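Local coordinates for protein transcription regulator (Lactobacillus plantarum WCFS1, PDB 3CLK) that probably regulates transcription as a dimer, its periplasmic-binding-protein-like region resembling the effector-binding part of LacI-type repressors, at residues B[131-136]-B[166-171]; B[103-108]-B[266-271]; B[124-129]-B[152-157]. All coordinates share one frame; numbering follows the deposited sequence.

Contact 1. Residues B[131-136]-B[166-171]; sequences AGIDQY and GDYSYT
Two backbone hydrogen bonds join 131-136 to 166-171. Tyr168 N donates to Gly132 O (2.8 Å, N-H...O angle 155°), lying in the plane of that carbonyl, whereas Gly166 N reaches Ile133 O at 3.2 Å from well above the carbonyl plane. Gly132 O is also crowded by the Gly166 backbone, with Gly166 C only 3.0 Å away. Both glycines are needed sterically: a beta carbon on Gly166 would collide with Gly132 CA, and one on Gly132 would press against the carbonyl of Ala131.

These loops leave the C-terminal ends of the adjacent parallel strands 128-131 and 163-164, the edge at which ligand-contacting loops gather in Rossmann-like folds. They lead into helices 138-153 and 170-180, and Ala131 is still bonded to strand 188-191 through its backbone.

Van der Waals contact is carried mainly by the Tyr168 ring. A left-handed backbone (phi 62°) and CG anti to the carbonyl carbon (chi1 -58°) bring the ring back across the first loop, so that Gly132 O sits over one face near the rim. The ring's CE1 lies 3.6 Å from Asp134 N and 3.7 Å from Asp134 CB. Its tip meets Ile133, where CG2 is 3.7 Å from Tyr168 OH, the two side chains crossing obliquely. Thr139, Arg143 and Ala192 also touch Tyr168.

A polar side-chain pair within 166-171 prepares the helix that follows. Asp167 OD1 receives Ser169 N in an Asx turn and takes Ser169 OG on its syn lone pair at a very short 2.5 Å. This double grip holds the carboxylate against Ser169, the N-cap residue, whose side chain caps a backbone N in the first turn of helix 170-180.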
# COMPACT_ATOMS: atom_id res chain seq x y z
N ALA B 131 15.62 4.61 13.94
CA ALA B 131 14.96 5.80 13.42
C ALA B 131 13.50 5.69 13.00
O ALA B 131 13.04 4.64 12.57
CB ALA B 131 15.77 6.33 12.25
N GLY B 132 12.82 6.83 13.12
CA GLY B 132 11.43 6.95 12.72
C GLY B 132 10.33 6.60 13.71
O GLY B 132 9.16 6.78 13.40
N ILE B 133 10.69 6.11 14.89
CA ILE B 133 9.67 5.72 15.86
C ILE B 133 9.00 6.87 16.60
O ILE B 133 9.66 7.81 17.02
CB ILE B 133 10.25 4.75 16.91
CG1 ILE B 133 10.70 3.45 16.23
CG2 ILE B 133 9.21 4.45 17.98
CD1 ILE B 133 11.24 2.41 17.18
N ASP B 134 7.68 6.81 16.72
CA ASP B 134 6.95 7.83 17.46
C ASP B 134 7.08 7.29 18.88
O ASP B 134 6.35 6.39 19.30
CB ASP B 134 5.48 7.90 17.02
CG ASP B 134 4.70 9.00 17.73
OD1 ASP B 134 5.26 9.67 18.62
OD2 ASP B 134 3.51 9.20 17.39
N GLN B 135 8.07 7.84 19.58
CA GLN B 135 8.46 7.46 20.94
C GLN B 135 7.45 7.60 22.09
O GLN B 135 7.62 6.96 23.13
CB GLN B 135 9.72 8.25 21.29
CG GLN B 135 10.65 7.62 22.28
CD GLN B 135 11.93 8.43 22.43
OE1 GLN B 135 12.56 8.80 21.44
NE2 GLN B 135 12.33 8.69 23.68
N TYR B 136 6.42 8.41 21.91
CA TYR B 136 5.44 8.64 22.99
C TYR B 136 4.41 7.53 23.19
O TYR B 136 4.28 7.00 24.29
CB TYR B 136 4.71 9.97 22.76
CG TYR B 136 5.64 11.15 22.59
CD1 TYR B 136 6.50 11.54 23.61
CD2 TYR B 136 5.65 11.88 21.40
CE1 TYR B 136 7.37 12.62 23.45
CE2 TYR B 136 6.52 12.96 21.23
CZ TYR B 136 7.37 13.33 22.26
OH TYR B 136 8.22 14.39 22.09
N GLY B 166 10.45 9.87 14.68
CA GLY B 166 9.77 10.16 13.44
C GLY B 166 8.35 9.68 13.57
O GLY B 166 7.86 9.45 14.68
N ASP B 167 7.70 9.48 12.44
CA ASP B 167 6.32 9.05 12.43
C ASP B 167 6.10 7.84 11.54
O ASP B 167 5.06 7.72 10.89
CB ASP B 167 5.43 10.20 11.93
CG ASP B 167 5.88 10.73 10.59
OD1 ASP B 167 6.62 10.02 9.89
OD2 ASP B 167 5.48 11.86 10.22
N TYR B 168 7.09 6.95 11.50
CA TYR B 168 6.99 5.73 10.70
C TYR B 168 6.85 5.95 9.19
O TYR B 168 6.58 5.00 8.46
CB TYR B 168 5.80 4.88 11.15
CG TYR B 168 5.83 4.47 12.60
CD1 TYR B 168 5.20 5.24 13.57
CD2 TYR B 168 6.51 3.32 13.00
CE1 TYR B 168 5.23 4.87 14.92
CE2 TYR B 168 6.55 2.94 14.34
CZ TYR B 168 5.90 3.72 15.30
OH TYR B 168 5.95 3.34 16.62
N SER B 169 7.03 7.17 8.72
CA SER B 169 6.88 7.44 7.30
C SER B 169 8.20 7.37 6.52
O SER B 169 9.27 7.24 7.10
CB SER B 169 6.27 8.82 7.09
OG SER B 169 7.18 9.83 7.49
N TYR B 170 8.09 7.44 5.20
CA TYR B 170 9.25 7.42 4.33
C TYR B 170 10.08 8.68 4.60
O TYR B 170 11.31 8.62 4.70
CB TYR B 170 8.79 7.40 2.87
CG TYR B 170 9.91 7.58 1.87
CD1 TYR B 170 10.66 6.48 1.45
CD2 TYR B 170 10.18 8.83 1.32
CE1 TYR B 170 11.66 6.63 0.49
CE2 TYR B 170 11.18 8.98 0.36
CZ TYR B 170 11.91 7.88 -0.05
OH TYR B 170 12.88 8.03 -1.02
N THR B 171 9.41 9.82 4.72
CA THR B 171 10.10 11.08 4.98
C THR B 171 10.91 11.06 6.27
O THR B 171 12.03 11.57 6.31
CB THR B 171 9.10 12.26 5.03
OG1 THR B 171 8.49 12.42 3.74
CG2 THR B 171 9.82 13.56 5.39

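Contact 2. Residues B[103-108]-B[266-271]; sequences PFISSD and QFIPVN
Strands 104-106 and 265-267 pair in parallel at one edge of the N-terminal sheet, then run on towards the other lobe, an arrangement consistent with two of the interlobe crossovers of LacI-type effector-binding domains. Gln266 N donates to Phe104 O, Ser106 N to Gln266 O, and Ile268 N to Ser106 O (2.7 Å).

Phe104 takes the crowded rotamer, CG between the backbone N and carbonyl carbon (chi1 73°), which swings its ring towards Phe267. The rings meet obliquely, CE1 to CE1 at 3.7 Å, with planes 45° apart. Phe267 has CG anti to its carbonyl carbon, placing Ser106 O at its ring edge, while Asp108 CA makes a CH-pi contact over one face, 3.9 Å from the centroid. Asp108 CG is anti to its own N, so OD2 comes within 3.7 Å of Phe267 CE2 while OD1 accepts from Asp111 N. An alanine in place of Phe104 removes the ring that meets Phe267, and would probably loosen the packing here and against Phe93 and Phe98.

On the other face of the pairing, where helix 240-256 covers Ile105, Ile105 CG2 packs 3.8 Å from Ile268 CG1. Ser107 OG, hydrogen-bonded to Gln238 OE1, lies 3.3 Å from Val270 CG1. Water 2 bridges the diverging chains, accepting from Asp108 N at 2.9 Å and donating to Ile268 O at 2.6 Å.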
# COMPACT_ATOMS: atom_id res chain seq x y z
N PRO B 103 -9.01 -5.47 24.95
CA PRO B 103 -8.65 -6.64 24.14
C PRO B 103 -7.86 -6.27 22.90
O PRO B 103 -8.21 -5.33 22.18
CB PRO B 103 -10.01 -7.25 23.80
CG PRO B 103 -10.90 -6.04 23.73
CD PRO B 103 -10.46 -5.24 24.93
N PHE B 104 -6.78 -6.99 22.64
CA PHE B 104 -5.97 -6.71 21.47
C PHE B 104 -5.19 -7.93 21.00
O PHE B 104 -4.97 -8.87 21.76
CB PHE B 104 -5.00 -5.55 21.74
CG PHE B 104 -3.85 -5.90 22.65
CD1 PHE B 104 -2.79 -6.69 22.19
CD2 PHE B 104 -3.80 -5.41 23.95
CE1 PHE B 104 -1.71 -6.98 23.01
CE2 PHE B 104 -2.72 -5.70 24.78
CZ PHE B 104 -1.67 -6.48 24.32
N ILE B 105 -4.81 -7.90 19.73
CA ILE B 105 -4.03 -8.95 19.12
C ILE B 105 -2.97 -8.21 18.31
O ILE B 105 -3.30 -7.43 17.42
CB ILE B 105 -4.86 -9.79 18.15
CG1 ILE B 105 -5.96 -10.52 18.93
CG2 ILE B 105 -3.96 -10.76 17.40
CD1 ILE B 105 -6.98 -11.21 18.03
N SER B 106 -1.70 -8.45 18.64
CA SER B 106 -0.61 -7.78 17.95
C SER B 106 0.70 -8.47 18.26
O SER B 106 0.73 -9.54 18.89
CB SER B 106 -0.51 -6.32 18.39
OG SER B 106 -0.16 -6.24 19.76
N SER B 107 1.80 -7.86 17.81
CA SER B 107 3.13 -8.39 18.05
C SER B 107 3.61 -7.85 19.38
O SER B 107 3.03 -6.90 19.92
CB SER B 107 4.11 -7.93 16.96
OG SER B 107 3.76 -8.45 15.69
N ASP B 108 4.65 -8.47 19.92
CA ASP B 108 5.24 -8.01 21.17
C ASP B 108 6.20 -6.92 20.71
O ASP B 108 7.32 -7.21 20.28
CB ASP B 108 6.01 -9.14 21.84
CG ASP B 108 6.59 -8.73 23.17
OD1 ASP B 108 7.06 -7.58 23.29
OD2 ASP B 108 6.59 -9.57 24.09
N GLN B 266 -3.44 -10.83 23.17
CA GLN B 266 -2.53 -11.84 22.65
C GLN B 266 -1.38 -11.29 21.81
O GLN B 266 -1.51 -10.26 21.14
CB GLN B 266 -3.34 -12.83 21.81
CG GLN B 266 -2.72 -14.18 21.61
CD GLN B 266 -3.59 -15.06 20.74
OE1 GLN B 266 -4.82 -15.01 20.83
NE2 GLN B 266 -2.96 -15.88 19.89
N PHE B 267 -0.24 -11.98 21.85
CA PHE B 267 0.93 -11.59 21.07
C PHE B 267 1.18 -12.61 19.98
O PHE B 267 1.26 -13.81 20.25
CB PHE B 267 2.18 -11.51 21.94
CG PHE B 267 2.27 -10.28 22.80
CD1 PHE B 267 1.78 -9.06 22.35
CD2 PHE B 267 2.89 -10.33 24.04
CE1 PHE B 267 1.91 -7.90 23.11
CE2 PHE B 267 3.03 -9.18 24.82
CZ PHE B 267 2.54 -7.97 24.36
N ILE B 268 1.30 -12.14 18.74
CA ILE B 268 1.57 -13.02 17.62
C ILE B 268 3.08 -12.94 17.40
O ILE B 268 3.63 -11.85 17.24
CB ILE B 268 0.85 -12.55 16.34
CG1 ILE B 268 -0.66 -12.45 16.60
CG2 ILE B 268 1.13 -13.53 15.20
CD1 ILE B 268 -1.34 -13.80 16.84
N PRO B 269 3.77 -14.10 17.40
CA PRO B 269 5.22 -14.12 17.21
C PRO B 269 5.66 -13.45 15.90
O PRO B 269 4.92 -13.43 14.92
CB PRO B 269 5.54 -15.62 17.21
CG PRO B 269 4.45 -16.21 18.06
CD PRO B 269 3.23 -15.46 17.57
N VAL B 270 6.86 -12.86 15.92
CA VAL B 270 7.43 -12.24 14.73
C VAL B 270 8.65 -13.07 14.36
O VAL B 270 9.18 -13.81 15.19
CB VAL B 270 7.90 -10.78 14.97
CG1 VAL B 270 6.72 -9.90 15.36
CG2 VAL B 270 9.00 -10.76 16.02
N ASN B 271 9.11 -12.94 13.12
CA ASN B 271 10.26 -13.71 12.67
C ASN B 271 11.16 -12.91 11.74
O ASN B 271 10.68 -12.25 10.82
CB ASN B 271 9.81 -14.97 11.93
CG ASN B 271 8.90 -15.83 12.77
OD1 ASN B 271 7.75 -15.48 13.02
ND2 ASN B 271 9.43 -16.96 13.23
O HOH W 1 3.55 -11.07 14.49
O HOH W 2 5.64 -10.77 18.45

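Contact 3. Residues B[124-129]-B[152-157]; sequences GHRQIG and KEANIA
From Lys152, in the last turn of helix 138-153, the carbonyl O accepts Asn155 N at 2.9 Å, and the chain then turns to face Arg126. Ala154 presents its carbonyl to the guanidinium: Arg126 NH1 donates to Ala154 O at 3.0 Å, nearly straight at 163° and only slightly out of the guanidinium plane. Arg126 NH2 adds a weak bond to the same oxygen. The methyl of Ala154 rests on Ile121 of helix 109-121.

Asn155 follows with positive phi (61°) and closes the helix in a Schellman motif, so the arginine meets the end of the helix of a beta-alpha-beta unit, beside the turn that leads into strand 128-131. Asn155 O takes a second, weak bond from Arg126 NH2 at 3.2 Å. A positive group at this carbonyl-rich helix end is likely to be electrostatically favourable.

Ile156 then turns its side chain towards Arg126. Its CG1 lies over one guanidinium face, 3.5 Å from Arg126 CZ, and CD1 reaches back to Arg126 O at 3.3 Å. The arginine chain, bent at chi3 (64°), thus arches over the isoleucine with NH1 and NH2 directed past it to the two carbonyls, while Trp162 also touches Ile156.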
# COMPACT_ATOMS: atom_id res chain seq x y z
N GLY B 124 27.82 -8.56 14.52
CA GLY B 124 29.02 -7.81 14.86
C GLY B 124 28.92 -6.32 15.09
O GLY B 124 29.90 -5.69 15.50
N HIS B 125 27.75 -5.73 14.85
CA HIS B 125 27.54 -4.29 15.03
C HIS B 125 27.38 -3.89 16.50
O HIS B 125 26.80 -4.62 17.29
CB HIS B 125 26.29 -3.84 14.26
CG HIS B 125 26.39 -4.06 12.78
ND1 HIS B 125 27.01 -3.17 11.93
CD2 HIS B 125 26.00 -5.11 12.00
CE1 HIS B 125 27.00 -3.65 10.70
NE2 HIS B 125 26.40 -4.83 10.72
N ARG B 126 27.88 -2.70 16.84
CA ARG B 126 27.76 -2.18 18.20
C ARG B 126 27.30 -0.73 18.19
O ARG B 126 26.75 -0.23 19.17
CB ARG B 126 29.08 -2.32 18.96
CG ARG B 126 29.42 -3.75 19.35
CD ARG B 126 30.68 -3.81 20.21
NE ARG B 126 30.53 -3.12 21.49
CZ ARG B 126 29.81 -3.58 22.52
NH1 ARG B 126 29.17 -4.74 22.42
NH2 ARG B 126 29.74 -2.88 23.64
N GLN B 127 27.54 -0.04 17.07
CA GLN B 127 27.12 1.35 16.91
C GLN B 127 25.85 1.26 16.08
O GLN B 127 25.85 1.45 14.86
CB GLN B 127 28.22 2.15 16.21
CG GLN B 127 29.53 2.14 17.00
CD GLN B 127 30.50 3.19 16.54
OE1 GLN B 127 31.14 3.06 15.48
NE2 GLN B 127 30.63 4.26 17.32
N ILE B 128 24.76 0.97 16.78
CA ILE B 128 23.45 0.75 16.18
C ILE B 128 22.45 1.86 16.48
O ILE B 128 22.19 2.17 17.64
CB ILE B 128 22.88 -0.57 16.71
CG1 ILE B 128 23.91 -1.69 16.50
CG2 ILE B 128 21.55 -0.89 16.05
CD1 ILE B 128 23.47 -3.05 17.04
N GLY B 129 21.88 2.45 15.43
CA GLY B 129 20.90 3.51 15.60
C GLY B 129 19.50 3.00 15.31
O GLY B 129 19.34 1.90 14.77
N LYS B 152 21.84 -2.87 26.25
CA LYS B 152 22.34 -3.08 27.60
C LYS B 152 22.86 -4.49 27.81
O LYS B 152 23.89 -4.69 28.45
CB LYS B 152 21.24 -2.77 28.62
CG LYS B 152 20.98 -1.28 28.79
CD LYS B 152 22.20 -0.57 29.39
CE LYS B 152 22.01 0.95 29.42
NZ LYS B 152 20.77 1.36 30.13
N GLU B 153 22.16 -5.48 27.27
CA GLU B 153 22.58 -6.87 27.40
C GLU B 153 23.88 -7.12 26.62
O GLU B 153 24.60 -8.08 26.89
CB GLU B 153 21.47 -7.80 26.92
CG GLU B 153 20.27 -7.85 27.87
CD GLU B 153 19.23 -8.86 27.43
OE1 GLU B 153 19.57 -9.77 26.65
OE2 GLU B 153 18.07 -8.77 27.89
N ALA B 154 24.18 -6.23 25.68
CA ALA B 154 25.39 -6.33 24.88
C ALA B 154 26.41 -5.36 25.45
O ALA B 154 27.50 -5.18 24.90
CB ALA B 154 25.10 -5.98 23.42
N ASN B 155 26.04 -4.72 26.56
CA ASN B 155 26.90 -3.75 27.22
C ASN B 155 27.25 -2.56 26.33
O ASN B 155 28.36 -2.05 26.35
CB ASN B 155 28.17 -4.45 27.73
CG ASN B 155 27.91 -5.30 28.97
OD1 ASN B 155 27.61 -4.76 30.03
ND2 ASN B 155 27.98 -6.61 28.82
N ILE B 156 26.27 -2.13 25.54
CA ILE B 156 26.43 -0.99 24.66
C ILE B 156 25.71 0.17 25.33
O ILE B 156 24.52 0.07 25.61
CB ILE B 156 25.79 -1.24 23.27
CG1 ILE B 156 26.59 -2.31 22.52
CG2 ILE B 156 25.75 0.06 22.47
CD1 ILE B 156 25.95 -2.71 21.20
N ALA B 157 26.43 1.25 25.61
CA ALA B 157 25.85 2.42 26.26
C ALA B 157 24.79 3.10 25.40
O ALA B 157 25.01 3.38 24.22
CB ALA B 157 26.95 3.42 26.61

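Overall arrangement
Contacts 1 and 3 lie in the same C-terminal lobe and belong to the same beta-alpha-beta unit: contact 3 lies where strand 128-131 begins and helix 138-153 ends, contact 1 at the loop between them, at the strand's far end, with centres 21 Å apart. Contact 2 brings together segments 158 residues apart, and both other contacts fall within the chain between them. Its centre is 21 Å from that of contact 1, on the opposite side of the chain's centre, and 26 Å from that of contact 3; nearest atoms are about 11 and 12 Å away. By analogy with LacI-type proteins, contact 1 probably borders the interlobe effector cleft and contact 2 its hinge.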